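Local coordinates for fervidolysin (Fervidobacterium pennivorans, PDB 1R6V), which degrades keratin into peptides as a calcium-binding, subtilisin-like serine protease, allowing its bacterium to grow on native feathers, at residues A7-I12 and R582-R587; T568-Q573 and T611-A616; D648-L653 and I662-T667. The protein carries 1 engineered substitution. One frame throughout, in Å; residues are numbered along the deposited sequence.

Interaction 1 of 3, residues A7-I12 and R582-R587; sequences ASLPEI and RGVYGR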
ATOM      1  N   ALA A   7       2.312 -25.559 -36.070  1.00 35.03           N
ATOM      2  CA  ALA A   7       3.489 -26.201 -36.652  1.00 34.88           C
ATOM      3  C   ALA A   7       4.481 -25.196 -37.230  1.00 34.87           C
ATOM      4  O   ALA A   7       5.677 -25.475 -37.324  1.00 34.23           O
ATOM      5  CB  ALA A   7       3.055 -27.184 -37.737  1.00 35.22           C
ATOM      6  N   SER A   8       3.986 -24.022 -37.603  1.00 34.95           N
ATOM      7  CA  SER A   8       4.835 -22.995 -38.193  1.00 35.58           C
ATOM      8  C   SER A   8       5.496 -22.073 -37.171  1.00 35.39           C
ATOM      9  O   SER A   8       6.371 -21.279 -37.520  1.00 36.46           O
ATOM     10  CB  SER A   8       4.022 -22.160 -39.179  1.00 36.94           C
ATOM     11  OG  SER A   8       2.948 -21.515 -38.517  1.00 40.96           O
ATOM     12  N   LEU A   9       5.084 -22.176 -35.913  1.00 33.17           N
ATOM     13  CA  LEU A   9       5.653 -21.342 -34.863  1.00 31.69           C
ATOM     14  C   LEU A   9       7.108 -21.688 -34.584  1.00 31.25           C
ATOM     15  O   LEU A   9       7.487 -22.858 -34.553  1.00 30.59           O
ATOM     16  CB  LEU A   9       4.854 -21.484 -33.567  1.00 29.80           C
ATOM     17  CG  LEU A   9       3.455 -20.869 -33.542  1.00 29.57           C
ATOM     18  CD1 LEU A   9       2.828 -21.143 -32.184  1.00 27.88           C
ATOM     19  CD2 LEU A   9       3.519 -19.374 -33.809  1.00 27.75           C
ATOM     20  N   PRO A  10       7.947 -20.664 -34.379  1.00 32.00           N
ATOM     21  CA  PRO A  10       9.372 -20.846 -34.095  1.00 32.68           C
ATOM     22  C   PRO A  10       9.623 -21.181 -32.629  1.00 33.34           C
ATOM     23  O   PRO A  10       8.737 -21.036 -31.785  1.00 31.83           O
ATOM     24  CB  PRO A  10       9.964 -19.494 -34.471  1.00 33.64           C
ATOM     25  CG  PRO A  10       8.879 -18.551 -34.033  1.00 32.94           C
ATOM     26  CD  PRO A  10       7.636 -19.236 -34.585  1.00 32.79           C
ATOM     27  N   GLU A  11      10.841 -21.619 -32.336  1.00 34.34           N
ATOM     28  CA  GLU A  11      11.241 -21.968 -30.979  1.00 35.48           C
ATOM     29  C   GLU A  11      11.697 -20.696 -30.274  1.00 36.40           C
ATOM     30  O   GLU A  11      12.455 -19.912 -30.852  1.00 35.88           O
ATOM     31  CB  GLU A  11      12.400 -22.957 -31.032  1.00 38.29           C
ATOM     32  CG  GLU A  11      12.176 -24.085 -32.014  1.00 42.37           C
ATOM     33  CD  GLU A  11      13.432 -24.888 -32.279  1.00 43.53           C
ATOM     34  OE1 GLU A  11      13.977 -25.470 -31.314  1.00 45.35           O
ATOM     35  OE2 GLU A  11      13.869 -24.933 -33.454  1.00 45.08           O
ATOM     36  N   ILE A  12      11.237 -20.487 -29.039  1.00 35.01           N
ATOM     37  CA  ILE A  12      11.631 -19.303 -28.274  1.00 35.48           C
ATOM     38  C   ILE A  12      12.010 -19.641 -26.836  1.00 35.28           C
ATOM     39  O   ILE A  12      11.686 -20.714 -26.334  1.00 35.77           O
ATOM     40  CB  ILE A  12      10.516 -18.216 -28.262  1.00 34.95           C
ATOM     41  CG1 ILE A  12       9.401 -18.586 -27.278  1.00 35.70           C
ATOM     42  CG2 ILE A  12       9.970 -18.025 -29.664  1.00 34.49           C
ATOM     43  CD1 ILE A  12       8.735 -19.906 -27.548  1.00 36.87           C
ATOM     44  N   ARG A 582       3.304 -16.971 -29.322  1.00 26.48           N
ATOM     45  CA  ARG A 582       4.438 -16.241 -29.892  1.00 27.25           C
ATOM     46  C   ARG A 582       5.459 -17.239 -30.443  1.00 27.52           C
ATOM     47  O   ARG A 582       6.261 -16.918 -31.327  1.00 28.32           O
ATOM     48  CB  ARG A 582       5.096 -15.355 -28.821  1.00 28.24           C
ATOM     49  CG  ARG A 582       4.252 -14.152 -28.378  1.00 29.44           C
ATOM     50  CD  ARG A 582       4.870 -13.429 -27.187  1.00 29.59           C
ATOM     51  NE  ARG A 582       4.799 -14.225 -25.965  1.00 30.88           N
ATOM     52  CZ  ARG A 582       5.175 -13.800 -24.763  1.00 31.60           C
ATOM     53  NH1 ARG A 582       5.660 -12.573 -24.609  1.00 31.80           N
ATOM     54  NH2 ARG A 582       5.046 -14.598 -23.708  1.00 31.42           N
ATOM     55  N   GLY A 583       5.416 -18.459 -29.924  1.00 25.08           N
ATOM     56  CA  GLY A 583       6.336 -19.490 -30.367  1.00 25.23           C
ATOM     57  C   GLY A 583       6.110 -20.737 -29.544  1.00 25.34           C
ATOM     58  O   GLY A 583       5.172 -20.783 -28.745  1.00 23.95           O
ATOM     59  N   VAL A 584       6.954 -21.744 -29.736  1.00 25.57           N
ATOM     60  CA  VAL A 584       6.834 -22.996 -28.994  1.00 26.20           C
ATOM     61  C   VAL A 584       8.106 -23.289 -28.216  1.00 27.18           C
ATOM     62  O   VAL A 584       9.190 -22.826 -28.579  1.00 26.63           O
ATOM     63  CB  VAL A 584       6.544 -24.188 -29.948  1.00 27.07           C
ATOM     64  CG1 VAL A 584       5.247 -23.942 -30.712  1.00 25.60           C
ATOM     65  CG2 VAL A 584       7.703 -24.383 -30.916  1.00 27.58           C
ATOM     66  N   TYR A 585       7.968 -24.047 -27.133  1.00 26.49           N
ATOM     67  CA  TYR A 585       9.109 -24.411 -26.302  1.00 29.17           C
ATOM     68  C   TYR A 585       9.603 -25.821 -26.626  1.00 29.66           C
ATOM     69  O   TYR A 585      10.615 -26.276 -26.090  1.00 30.91           O
ATOM     70  CB  TYR A 585       8.740 -24.320 -24.818  1.00 29.65           C
ATOM     71  CG  TYR A 585       8.459 -22.910 -24.352  1.00 31.45           C
ATOM     72  CD1 TYR A 585       7.159 -22.494 -24.060  1.00 31.71           C
ATOM     73  CD2 TYR A 585       9.496 -21.984 -24.218  1.00 32.59           C
ATOM     74  CE1 TYR A 585       6.895 -21.187 -23.646  1.00 31.57           C
ATOM     75  CE2 TYR A 585       9.246 -20.673 -23.806  1.00 32.97           C
ATOM     76  CZ  TYR A 585       7.948 -20.282 -23.520  1.00 32.64           C
ATOM     77  OH  TYR A 585       7.699 -18.994 -23.099  1.00 30.80           O
ATOM     78  N   GLY A 586       8.875 -26.516 -27.493  1.00 29.35           N
ATOM     79  CA  GLY A 586       9.279 -27.860 -27.864  1.00 29.03           C
ATOM     80  C   GLY A 586       8.150 -28.718 -28.399  1.00 29.50           C
ATOM     81  O   GLY A 586       6.988 -28.535 -28.033  1.00 27.85           O
ATOM     82  N   ARG A 587       8.499 -29.651 -29.280  1.00 29.15           N
ATOM     83  CA  ARG A 587       7.531 -30.563 -29.873  1.00 29.96           C
ATOM     84  C   ARG A 587       8.056 -31.987 -29.722  1.00 28.99           C
ATOM     85  O   ARG A 587       9.260 -32.218 -29.827  1.00 29.51           O
ATOM     86  CB  ARG A 587       7.329 -30.253 -31.357  1.00 30.73           C
ATOM     87  CG  ARG A 587       6.834 -28.853 -31.660  1.00 31.61           C
ATOM     88  CD  ARG A 587       6.333 -28.776 -33.100  1.00 32.07           C
ATOM     89  NE  ARG A 587       5.861 -27.445 -33.468  1.00 32.90           N
ATOM     90  CZ  ARG A 587       6.656 -26.410 -33.722  1.00 31.69           C
ATOM     91  NH1 ARG A 587       7.975 -26.551 -33.647  1.00 31.40           N
ATOM     92  NH2 ARG A 587       6.129 -25.238 -34.060  1.00 32.77           N
TER
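P10 and I12 of the propeptide meet V584 through two backbone hydrogen bonds, V584 N to P10 O (2.8 Å) and I12 N to V584 O (3.1 Å), which form a single beta bridge between E11 and V584, a surface contact on the second beta-sandwich domain. The pairing stays a single bridge; end to end, A7-I12 and R582-R587 run 112° apart, consistent with their parting on both sides of it. Beside the bridge the guanidinium of R587 donates through NH2 to L9 O at 2.8 Å, nearly straight at 168°, with the oxygen in the guanidinium plane. V584 CG2 lies over one face of that group, offset toward the rim, while CG1 touches L9 CB at 3.8 Å. At I12, chi1 of 77° sets CG1 between the backbone N and the carbonyl carbon, and CD1 beyond it sits over one face of the Y585 ring, a CH-pi contact 4.0 Å from the ring centroid.

Further out, V576 of strand 573-577 pairs with both Y585 and G586, a classic beta bulge, at the corner from which the Y585 ring reaches I12. The extended R587 chain, CG to NE, carries the guanidinium to the 7-12 segment, where NH2 also donates to L6 O, so two carbonyls hold the same nitrogen.

Interaction 2 of 3, residues T568-Q573 and T611-A616; sequences TLKDPQ and TLLPAA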
ATOM      1  N   THR A 568      -5.381 -42.451 -35.769  1.00 35.23           N
ATOM      2  CA  THR A 568      -6.044 -42.018 -36.994  1.00 35.62           C
ATOM      3  C   THR A 568      -5.482 -40.693 -37.500  1.00 35.87           C
ATOM      4  O   THR A 568      -5.837 -40.239 -38.587  1.00 36.03           O
ATOM      5  CB  THR A 568      -7.555 -41.826 -36.786  1.00 36.01           C
ATOM      6  OG1 THR A 568      -7.775 -40.851 -35.759  1.00 36.81           O
ATOM      7  CG2 THR A 568      -8.213 -43.140 -36.387  1.00 37.13           C
ATOM      8  N   LEU A 569      -4.625 -40.067 -36.703  1.00 34.69           N
ATOM      9  CA  LEU A 569      -4.025 -38.797 -37.088  1.00 33.41           C
ATOM     10  C   LEU A 569      -2.653 -39.029 -37.693  1.00 33.77           C
ATOM     11  O   LEU A 569      -1.982 -40.012 -37.376  1.00 34.80           O
ATOM     12  CB  LEU A 569      -3.902 -37.865 -35.873  1.00 31.65           C
ATOM     13  CG  LEU A 569      -5.217 -37.368 -35.264  1.00 30.15           C
ATOM     14  CD1 LEU A 569      -4.934 -36.379 -34.142  1.00 31.08           C
ATOM     15  CD2 LEU A 569      -6.056 -36.707 -36.339  1.00 30.61           C
ATOM     16  N   LYS A 570      -2.244 -38.113 -38.564  1.00 34.11           N
ATOM     17  CA  LYS A 570      -0.957 -38.195 -39.235  1.00 34.43           C
ATOM     18  C   LYS A 570       0.103 -37.483 -38.402  1.00 34.50           C
ATOM     19  O   LYS A 570       0.025 -36.270 -38.192  1.00 34.25           O
ATOM     20  CB  LYS A 570      -1.047 -37.542 -40.619  1.00 35.76           C
ATOM     21  CG  LYS A 570      -0.263 -38.258 -41.705  1.00 38.18           C
ATOM     22  CD  LYS A 570       1.213 -38.360 -41.376  1.00 39.67           C
ATOM     23  CE  LYS A 570       1.913 -39.311 -42.339  1.00 41.79           C
ATOM     24  NZ  LYS A 570       3.365 -39.449 -42.032  1.00 42.99           N
ATOM     25  N   ASP A 571       1.084 -38.251 -37.939  1.00 34.62           N
ATOM     26  CA  ASP A 571       2.188 -37.747 -37.131  1.00 34.55           C
ATOM     27  C   ASP A 571       1.750 -36.783 -36.037  1.00 33.38           C
ATOM     28  O   ASP A 571       2.118 -35.610 -36.047  1.00 34.04           O
ATOM     29  CB  ASP A 571       3.232 -37.059 -38.017  1.00 36.90           C
ATOM     30  CG  ASP A 571       3.776 -37.973 -39.094  1.00 39.29           C
ATOM     31  OD1 ASP A 571       4.031 -39.159 -38.793  1.00 40.61           O
ATOM     32  OD2 ASP A 571       3.958 -37.500 -40.237  1.00 40.46           O
ATOM     33  N   PRO A 572       0.947 -37.264 -35.081  1.00 32.15           N
ATOM     34  CA  PRO A 572       0.499 -36.380 -34.003  1.00 29.78           C
ATOM     35  C   PRO A 572       1.656 -36.030 -33.061  1.00 28.61           C
ATOM     36  O   PRO A 572       2.478 -36.881 -32.714  1.00 26.51           O
ATOM     37  CB  PRO A 572      -0.584 -37.209 -33.311  1.00 31.48           C
ATOM     38  CG  PRO A 572      -0.072 -38.615 -33.478  1.00 30.27           C
ATOM     39  CD  PRO A 572       0.381 -38.619 -34.927  1.00 30.45           C
ATOM     40  N   GLN A 573       1.730 -34.769 -32.658  1.00 27.68           N
ATOM     41  CA  GLN A 573       2.782 -34.366 -31.747  1.00 25.73           C
ATOM     42  C   GLN A 573       2.234 -33.529 -30.608  1.00 24.65           C
ATOM     43  O   GLN A 573       1.291 -32.756 -30.786  1.00 22.77           O
ATOM     44  CB  GLN A 573       3.867 -33.561 -32.468  1.00 30.00           C
ATOM     45  CG  GLN A 573       4.572 -34.294 -33.585  1.00 32.72           C
ATOM     46  CD  GLN A 573       5.786 -33.542 -34.075  1.00 36.19           C
ATOM     47  OE1 GLN A 573       6.802 -33.465 -33.377  1.00 37.35           O
ATOM     48  NE2 GLN A 573       5.689 -32.966 -35.275  1.00 37.21           N
ATOM     49  N   THR A 611      -1.034 -31.998 -35.939  1.00 26.66           N
ATOM     50  CA  THR A 611      -0.976 -33.146 -36.840  1.00 28.91           C
ATOM     51  C   THR A 611      -0.613 -32.604 -38.222  1.00 29.17           C
ATOM     52  O   THR A 611      -0.983 -31.481 -38.557  1.00 27.99           O
ATOM     53  CB  THR A 611      -2.338 -33.864 -36.905  1.00 28.70           C
ATOM     54  OG1 THR A 611      -2.285 -34.906 -37.890  1.00 33.82           O
ATOM     55  CG2 THR A 611      -3.431 -32.883 -37.268  1.00 28.99           C
ATOM     56  N   LEU A 612       0.101 -33.400 -39.018  1.00 30.42           N
ATOM     57  CA  LEU A 612       0.528 -32.981 -40.353  1.00 32.61           C
ATOM     58  C   LEU A 612      -0.660 -32.767 -41.290  1.00 33.16           C
ATOM     59  O   LEU A 612      -0.677 -31.823 -42.081  1.00 34.66           O
ATOM     60  CB  LEU A 612       1.486 -34.020 -40.953  1.00 32.47           C
ATOM     61  CG  LEU A 612       2.310 -33.599 -42.179  1.00 33.67           C
ATOM     62  CD1 LEU A 612       3.260 -32.471 -41.791  1.00 33.91           C
ATOM     63  CD2 LEU A 612       3.106 -34.788 -42.708  1.00 34.90           C
ATOM     64  N   LEU A 613      -1.652 -33.646 -41.196  1.00 34.03           N
ATOM     65  CA  LEU A 613      -2.843 -33.553 -42.034  1.00 33.96           C
ATOM     66  C   LEU A 613      -4.070 -33.212 -41.195  1.00 33.47           C
ATOM     67  O   LEU A 613      -4.179 -33.624 -40.044  1.00 33.39           O
ATOM     68  CB  LEU A 613      -3.069 -34.873 -42.775  1.00 34.80           C
ATOM     69  CG  LEU A 613      -1.930 -35.324 -43.699  1.00 35.34           C
ATOM     70  CD1 LEU A 613      -2.233 -36.707 -44.249  1.00 34.92           C
ATOM     71  CD2 LEU A 613      -1.758 -34.318 -44.837  1.00 35.66           C
ATOM     72  N   PRO A 614      -5.011 -32.448 -41.765  1.00 33.48           N
ATOM     73  CA  PRO A 614      -6.235 -32.046 -41.071  1.00 34.17           C
ATOM     74  C   PRO A 614      -7.083 -33.222 -40.614  1.00 35.13           C
ATOM     75  O   PRO A 614      -7.162 -34.243 -41.293  1.00 35.73           O
ATOM     76  CB  PRO A 614      -6.951 -31.184 -42.105  1.00 34.00           C
ATOM     77  CG  PRO A 614      -6.504 -31.777 -43.401  1.00 33.87           C
ATOM     78  CD  PRO A 614      -5.033 -31.990 -43.166  1.00 34.24           C
ATOM     79  N   ALA A 615      -7.717 -33.072 -39.457  1.00 35.27           N
ATOM     80  CA  ALA A 615      -8.557 -34.129 -38.915  1.00 35.33           C
ATOM     81  C   ALA A 615      -9.796 -34.327 -39.779  1.00 35.46           C
ATOM     82  O   ALA A 615     -10.458 -33.366 -40.175  1.00 33.73           O
ATOM     83  CB  ALA A 615      -8.962 -33.793 -37.487  1.00 34.60           C
ATOM     84  N   ALA A 616     -10.115 -35.587 -40.052  1.00 35.62           N
ATOM     85  CA  ALA A 616     -11.268 -35.912 -40.874  1.00 35.48           C
ATOM     86  C   ALA A 616     -12.563 -35.643 -40.124  1.00 35.14           C
ATOM     87  O   ALA A 616     -13.567 -35.257 -40.720  1.00 35.91           O
ATOM     88  CB  ALA A 616     -11.199 -37.373 -41.298  1.00 35.81           C
TER
HETATM   89  O   HOH W   1      -4.276 -36.237 -39.265  1.00 46.85           O
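T611 turns OG1 anti to its backbone N (chi1 175°), and this hydroxyl donates to K570 O at 2.7 Å, while a chi1 of -142° puts K570 CG beside L613 CD1. The contact joins two loops at one end of the second beta-sandwich domain, the one leading into strand 573-577 and the one leaving strand 604-610, neighbours in the same antiparallel sheet.

K570 O takes a second bond from L612 N (3.0 Å). The two donors reach the oxygen from opposite faces of its carbonyl plane, so one acceptor is gripped from both. The other backbone polar atom of this residue, K570 N, donates to a water that in turn donates to L613 O, carrying the link one residue further.

Apolar packing divides by side. L569 CD2 approaches A615 CB at 4.3 Å, and both residues also touch L638 of strand 630-638. On the more exposed side, K570 CG lies 3.6 Å from L613 CD1. Beyond CG the lysine chain bends at chi2 and returns to its own segment, where K570 NZ forms a salt bridge with D571 OD2 at 2.7 Å, on the syn side but 34° out of the carboxylate plane.

Interaction 3 of 3, residues D648-L653 and I662-T667; sequences DDFGGL and IYVWWT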
ATOM      1  N   ASP A 648      -6.531 -28.142 -22.137  1.00 16.12           N
ATOM      2  CA  ASP A 648      -6.359 -27.664 -20.768  1.00 16.71           C
ATOM      3  C   ASP A 648      -7.556 -28.030 -19.897  1.00 18.07           C
ATOM      4  O   ASP A 648      -8.478 -28.715 -20.363  1.00 17.47           O
ATOM      5  CB  ASP A 648      -6.083 -26.151 -20.752  1.00 18.43           C
ATOM      6  CG  ASP A 648      -7.203 -25.343 -21.355  1.00 19.72           C
ATOM      7  OD1 ASP A 648      -8.375 -25.635 -21.039  1.00 17.93           O
ATOM      8  OD2 ASP A 648      -6.905 -24.401 -22.134  1.00 19.32           O
ATOM      9  N   ASP A 649      -7.559 -27.598 -18.637  1.00 18.09           N
ATOM     10  CA  ASP A 649      -8.665 -27.960 -17.760  1.00 17.49           C
ATOM     11  C   ASP A 649      -9.984 -27.279 -18.072  1.00 19.23           C
ATOM     12  O   ASP A 649     -11.002 -27.555 -17.433  1.00 19.26           O
ATOM     13  CB  ASP A 649      -8.292 -27.778 -16.266  1.00 17.25           C
ATOM     14  CG  ASP A 649      -7.473 -26.527 -15.982  1.00 18.43           C
ATOM     15  OD1 ASP A 649      -6.912 -25.924 -16.925  1.00 18.82           O
ATOM     16  OD2 ASP A 649      -7.364 -26.158 -14.792  1.00 17.47           O
ATOM     17  N   PHE A 650      -9.976 -26.419 -19.081  1.00 18.72           N
ATOM     18  CA  PHE A 650     -11.186 -25.727 -19.481  1.00 20.58           C
ATOM     19  C   PHE A 650     -11.544 -26.072 -20.918  1.00 20.23           C
ATOM     20  O   PHE A 650     -12.315 -25.365 -21.558  1.00 20.42           O
ATOM     21  CB  PHE A 650     -11.015 -24.216 -19.334  1.00 21.70           C
ATOM     22  CG  PHE A 650     -10.787 -23.778 -17.923  1.00 23.52           C
ATOM     23  CD1 PHE A 650      -9.504 -23.777 -17.373  1.00 24.33           C
ATOM     24  CD2 PHE A 650     -11.862 -23.391 -17.131  1.00 24.92           C
ATOM     25  CE1 PHE A 650      -9.297 -23.396 -16.055  1.00 23.53           C
ATOM     26  CE2 PHE A 650     -11.673 -23.011 -15.817  1.00 25.03           C
ATOM     27  CZ  PHE A 650     -10.385 -23.011 -15.269  1.00 24.72           C
ATOM     28  N   GLY A 651     -10.962 -27.155 -21.427  1.00 20.23           N
ATOM     29  CA  GLY A 651     -11.256 -27.599 -22.782  1.00 20.07           C
ATOM     30  C   GLY A 651     -10.491 -26.953 -23.923  1.00 21.00           C
ATOM     31  O   GLY A 651     -10.839 -27.163 -25.085  1.00 19.91           O
ATOM     32  N   GLY A 652      -9.446 -26.190 -23.603  1.00 19.71           N
ATOM     33  CA  GLY A 652      -8.659 -25.506 -24.619  1.00 20.26           C
ATOM     34  C   GLY A 652      -9.289 -24.136 -24.739  1.00 20.93           C
ATOM     35  O   GLY A 652      -9.933 -23.818 -25.735  1.00 22.75           O
ATOM     36  N   LEU A 653      -9.091 -23.309 -23.720  1.00 20.72           N
ATOM     37  CA  LEU A 653      -9.736 -22.004 -23.682  1.00 20.54           C
ATOM     38  C   LEU A 653      -8.889 -20.771 -23.920  1.00 19.92           C
ATOM     39  O   LEU A 653      -7.917 -20.527 -23.214  1.00 18.94           O
ATOM     40  CB  LEU A 653     -10.457 -21.861 -22.343  1.00 21.50           C
ATOM     41  CG  LEU A 653     -11.260 -20.598 -22.062  1.00 22.98           C
ATOM     42  CD1 LEU A 653     -12.426 -20.482 -23.043  1.00 24.48           C
ATOM     43  CD2 LEU A 653     -11.768 -20.664 -20.632  1.00 23.43           C
ATOM     44  N   ILE A 662      -4.721 -15.490 -25.823  1.00 20.69           N
ATOM     45  CA  ILE A 662      -4.092 -15.697 -24.537  1.00 20.27           C
ATOM     46  C   ILE A 662      -4.789 -16.934 -23.975  1.00 18.06           C
ATOM     47  O   ILE A 662      -5.855 -16.844 -23.379  1.00 17.72           O
ATOM     48  CB  ILE A 662      -4.234 -14.470 -23.571  1.00 22.40           C
ATOM     49  CG1 ILE A 662      -3.745 -14.864 -22.184  1.00 26.74           C
ATOM     50  CG2 ILE A 662      -5.659 -13.983 -23.492  1.00 23.77           C
ATOM     51  CD1 ILE A 662      -2.403 -15.454 -22.193  1.00 28.55           C
ATOM     52  N   TYR A 663      -4.193 -18.097 -24.217  1.00 17.53           N
ATOM     53  CA  TYR A 663      -4.775 -19.341 -23.743  1.00 17.58           C
ATOM     54  C   TYR A 663      -4.442 -19.579 -22.286  1.00 18.25           C
ATOM     55  O   TYR A 663      -3.425 -19.096 -21.788  1.00 17.88           O
ATOM     56  CB  TYR A 663      -4.270 -20.533 -24.562  1.00 16.91           C
ATOM     57  CG  TYR A 663      -4.935 -20.652 -25.916  1.00 18.81           C
ATOM     58  CD1 TYR A 663      -4.392 -20.028 -27.036  1.00 20.19           C
ATOM     59  CD2 TYR A 663      -6.137 -21.348 -26.060  1.00 20.01           C
ATOM     60  CE1 TYR A 663      -5.032 -20.091 -28.270  1.00 21.84           C
ATOM     61  CE2 TYR A 663      -6.786 -21.416 -27.290  1.00 20.29           C
ATOM     62  CZ  TYR A 663      -6.224 -20.783 -28.387  1.00 23.21           C
ATOM     63  OH  TYR A 663      -6.860 -20.830 -29.603  1.00 26.35           O
ATOM     64  N   VAL A 664      -5.324 -20.317 -21.617  1.00 16.09           N
ATOM     65  CA  VAL A 664      -5.132 -20.688 -20.220  1.00 16.35           C
ATOM     66  C   VAL A 664      -3.702 -21.210 -20.121  1.00 15.63           C
ATOM     67  O   VAL A 664      -3.215 -21.934 -21.004  1.00 15.80           O
ATOM     68  CB  VAL A 664      -6.155 -21.789 -19.815  1.00 15.75           C
ATOM     69  CG1 VAL A 664      -5.702 -22.513 -18.569  1.00 17.69           C
ATOM     70  CG2 VAL A 664      -7.524 -21.142 -19.559  1.00 16.86           C
ATOM     71  N   TRP A 665      -3.014 -20.821 -19.055  1.00 14.80           N
ATOM     72  CA  TRP A 665      -1.636 -21.242 -18.884  1.00 14.84           C
ATOM     73  C   TRP A 665      -1.380 -21.953 -17.570  1.00 13.12           C
ATOM     74  O   TRP A 665      -2.216 -21.923 -16.668  1.00 14.72           O
ATOM     75  CB  TRP A 665      -0.699 -20.038 -19.009  1.00 14.88           C
ATOM     76  CG  TRP A 665      -0.892 -19.006 -17.932  1.00 17.61           C
ATOM     77  CD1 TRP A 665      -0.258 -18.952 -16.714  1.00 17.70           C
ATOM     78  CD2 TRP A 665      -1.779 -17.883 -17.972  1.00 19.17           C
ATOM     79  NE1 TRP A 665      -0.700 -17.864 -15.999  1.00 17.62           N
ATOM     80  CE2 TRP A 665      -1.633 -17.189 -16.746  1.00 18.93           C
ATOM     81  CE3 TRP A 665      -2.683 -17.393 -18.927  1.00 20.24           C
ATOM     82  CZ2 TRP A 665      -2.358 -16.024 -16.445  1.00 19.82           C
ATOM     83  CZ3 TRP A 665      -3.407 -16.231 -18.630  1.00 21.51           C
ATOM     84  CH2 TRP A 665      -3.238 -15.561 -17.397  1.00 21.29           C
ATOM     85  N   TRP A 666      -0.220 -22.599 -17.506  1.00 14.48           N
ATOM     86  CA  TRP A 666       0.234 -23.342 -16.327  1.00 14.51           C
ATOM     87  C   TRP A 666       1.478 -22.601 -15.849  1.00 14.99           C
ATOM     88  O   TRP A 666       2.411 -22.369 -16.624  1.00 16.22           O
ATOM     89  CB  TRP A 666       0.580 -24.781 -16.719  1.00 15.60           C
ATOM     90  CG  TRP A 666      -0.555 -25.449 -17.428  1.00 16.66           C
ATOM     91  CD1 TRP A 666      -0.852 -25.363 -18.755  1.00 17.30           C
ATOM     92  CD2 TRP A 666      -1.608 -26.213 -16.826  1.00 16.97           C
ATOM     93  NE1 TRP A 666      -2.029 -26.020 -19.020  1.00 17.85           N
ATOM     94  CE2 TRP A 666      -2.516 -26.551 -17.854  1.00 16.96           C
ATOM     95  CE3 TRP A 666      -1.874 -26.639 -15.517  1.00 17.45           C
ATOM     96  CZ2 TRP A 666      -3.673 -27.298 -17.617  1.00 16.08           C
ATOM     97  CZ3 TRP A 666      -3.025 -27.380 -15.279  1.00 18.34           C
ATOM     98  CH2 TRP A 666      -3.912 -27.702 -16.329  1.00 16.35           C
ATOM     99  N   THR A 667       1.475 -22.235 -14.575  1.00 16.09           N
ATOM    100  CA  THR A 667       2.565 -21.471 -13.981  1.00 16.60           C
ATOM    101  C   THR A 667       3.516 -22.380 -13.207  1.00 17.61           C
ATOM    102  O   THR A 667       3.116 -23.013 -12.232  1.00 16.76           O
ATOM    103  CB  THR A 667       1.969 -20.376 -13.064  1.00 15.22           C
ATOM    104  OG1 THR A 667       1.089 -19.547 -13.836  1.00 16.95           O
ATOM    105  CG2 THR A 667       3.063 -19.491 -12.477  1.00 15.70           C
TER
HETATM  106  O   HOH W   2      -4.175 -23.784 -22.637  1.00 16.30           O
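V664 packs into the curve of D648-L653, and this is the close part of the contact: its CB lies 3.6 Å from D648 OD2, while CG2 meets F650 CD1 at 4.0 Å and L653 CB a little further off. The valine crosses both D648 and F650 at about a right angle. Its backbone is fixed too, since V664 N donates to L653 O at 3.1 Å, nearly along the C=O axis (171°). Close by, D649 meets the buried W666 tip to tip, OD1 lying 3.5 Å from CH2, with carboxylate and ring planes 29° apart. D649 OD2 forms a salt bridge with R529, which also makes a cation-pi contact with W666.

D648 shapes that curve. Its chi1 of 60° sets CG between the backbone N and the carbonyl carbon, and OD1 then accepts from F650 N (2.6 Å) and from G652 N, the latter from above the carboxylate plane. OD2 uses its syn lone pair for L653 N. Three amides thus hold one buried carboxylate and would probably stabilise its negative charge. An alanine here would probably leave the amides of F650, G652 and L653 without their acceptor and the loop freer to move away from V664.

The fit is less direct where a water, donating to both D648 OD2 and V664 O, links the two segments, and where the partly exposed Y663 offers mainly CD2, 3.5 Å from L653 O. In the second beta-sandwich domain, the loop after strand 644-647, shaped by a type I beta turn from D648 to G651 and an Asx turn at D648, packs on the lead-in of strand 666-669.

How the interactions relate
All three interactions lie in or against the second beta-sandwich domain. Interaction 1 is a surface contact that brings in the propeptide across 570 residues of chain, whereas interactions 2 and 3 are partly buried: interaction 2 joins two loops, interaction 3 a loop to the residues leading into and starting strand 666-669. The first two touch where R587 CB packs on Q573 OE1, 3.8 Å apart; their centres are about 18 Å apart and their segments alternate along the chain. Interactions 1 and 3 reach the same antiparallel sheet without touching, their nearest atoms about 8 Å apart. The chemistry differs: an arginine and a backbone bridge in 7-12/582-587, one shared carbonyl in 568-573/611-616, a buried carboxylate beside valine in 648-653/662-667.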